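Local structure of DNA-binding response regulator, merR family (Colwellia psychrerythraea, 3CNB) at residues C73-I76 / K77-A81. The protein is a probable DNA-binding response regulator, represented here by its CheY-like receiver domain, which is predicted to take up a phosphoryl group on an aspartate. Sequence-based numbering, arbitrary orientation.
Sequences CHRI and KSTPA
S78 and T79 turn their hydroxyls back onto the last turn of helix 69-77 and donate hydrogen bonds to main-chain carbonyls. S78 OG donates to H74 O at 2.6 Å, coming from above the carbonyl plane; with OG held between its own backbone N and carbonyl carbon (chi1 60°), it lies over the same peptide oxygen that S78 N reaches in a weak, bent bond of 3.0 Å. T79 OG1 donates to R75 O at 2.8 Å, in the carbonyl plane, with a C=O...OG1 angle of 154°. One residue earlier than the S78 pair, K77 N donates to C73 O (3.0 Å), a regular helical bond, the two hydroxyls thus continuing the i to i+4 pattern at the C-terminal end of helix 69-77.

S78 OG stands over one face of the H74 ring, offset toward its rim, 4.0 Å from H74 CE1. The R75 chain, bent at chi2 (-99°), brings NH1 to 3.5 Å from T79 CB, the guanidinium meeting it obliquely.

Beyond the turn, K77 folds back so that NZ bonds A83 O and I85 O, while T82 OG1 bonds I76 O and T79 O. C73, I76 and K77 pack on V87 of strand 86-91 in the central parallel sheet of the receiver fold, and R75 touches L50 and H51 of the neighbouring helix 43-52.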
loop_
_atom_site.group_PDB
_atom_site.type_symbol
_atom_site.label_atom_id
_atom_site.label_comp_id
_atom_site.label_asym_id
_atom_site.label_seq_id
_atom_site.Cartn_x
_atom_site.Cartn_y
_atom_site.Cartn_z
ATOM N N CYS A 73 4.041 -8.099 3.098
ATOM C CA CYS A 73 2.713 -7.925 3.716
ATOM C C CYS A 73 2.564 -8.749 4.991
ATOM O O CYS A 73 2.104 -8.250 6.018
ATOM C CB CYS A 73 1.608 -8.319 2.739
ATOM S SG CYS A 73 -0.073 -8.052 3.388
ATOM N N HIS A 74 2.961 -10.013 4.920
ATOM C CA HIS A 74 2.964 -10.880 6.085
ATOM C C HIS A 74 3.819 -10.311 7.214
ATOM O O HIS A 74 3.355 -10.235 8.358
ATOM C CB HIS A 74 3.458 -12.269 5.687
ATOM C CG HIS A 74 3.445 -13.257 6.806
ATOM N ND1 HIS A 74 2.369 -13.408 7.653
ATOM C CD2 HIS A 74 4.368 -14.164 7.201
ATOM C CE1 HIS A 74 2.634 -14.358 8.530
ATOM N NE2 HIS A 74 3.837 -14.838 8.272
ATOM N N ARG A 75 5.043 -9.878 6.897
ATOM C CA ARG A 75 5.923 -9.222 7.902
ATOM C C ARG A 75 5.309 -7.973 8.522
ATOM O O ARG A 75 5.472 -7.755 9.715
ATOM C CB ARG A 75 7.318 -8.881 7.323
ATOM C CG ARG A 75 8.283 -8.141 8.288
ATOM C CD ARG A 75 8.298 -6.614 8.039
ATOM N NE ARG A 75 9.122 -5.889 9.014
ATOM C CZ ARG A 75 8.672 -5.312 10.126
ATOM N NH1 ARG A 75 7.382 -5.340 10.427
ATOM N NH2 ARG A 75 9.514 -4.690 10.938
ATOM N N ILE A 76 4.647 -7.135 7.719
ATOM C CA ILE A 76 3.998 -5.923 8.255
ATOM C C ILE A 76 2.884 -6.292 9.239
ATOM O O ILE A 76 2.843 -5.792 10.363
ATOM C CB ILE A 76 3.425 -4.981 7.150
ATOM C CG1 ILE A 76 4.565 -4.314 6.371
ATOM C CG2 ILE A 76 2.482 -3.883 7.785
ATOM C CD1 ILE A 76 4.201 -3.821 4.975
ATOM N N LYS A 77 2.002 -7.189 8.813
ATOM C CA LYS A 77 0.779 -7.475 9.574
ATOM C C LYS A 77 0.962 -8.441 10.753
ATOM O O LYS A 77 0.063 -8.572 11.584
ATOM C CB LYS A 77 -0.341 -7.959 8.623
ATOM C CG LYS A 77 -0.779 -6.893 7.600
ATOM C CD LYS A 77 -1.398 -5.674 8.286
ATOM C CE LYS A 77 -2.746 -5.978 8.969
ATOM N NZ LYS A 77 -3.344 -4.695 9.446
ATOM N N SER A 78 2.111 -9.112 10.841
ATOM C CA SER A 78 2.348 -10.069 11.932
ATOM C C SER A 78 3.356 -9.592 12.986
ATOM O O SER A 78 3.675 -10.338 13.916
ATOM C CB SER A 78 2.804 -11.424 11.397
ATOM O OG SER A 78 4.014 -11.289 10.664
ATOM N N THR A 79 3.848 -8.366 12.845
ATOM C CA THR A 79 4.828 -7.801 13.775
ATOM C C THR A 79 4.119 -6.729 14.569
ATOM O O THR A 79 3.492 -5.849 13.975
ATOM C CB THR A 79 6.041 -7.205 13.012
ATOM O OG1 THR A 79 6.642 -8.224 12.204
ATOM C CG2 THR A 79 7.113 -6.617 13.945
ATOM N N PRO A 80 4.195 -6.812 15.916
ATOM C CA PRO A 80 3.509 -5.902 16.821
ATOM C C PRO A 80 3.586 -4.438 16.441
ATOM O O PRO A 80 2.557 -3.754 16.452
ATOM C CB PRO A 80 4.211 -6.151 18.160
ATOM C CG PRO A 80 4.558 -7.609 18.092
ATOM C CD PRO A 80 4.918 -7.871 16.662
ATOM N N ALA A 81 4.780 -3.967 16.087
ATOM C CA ALA A 81 4.984 -2.543 15.849
ATOM C C ALA A 81 4.216 -2.046 14.632
ATOM O O ALA A 81 3.822 -0.874 14.562
ATOM C CB ALA A 81 6.473 -2.224 15.716
#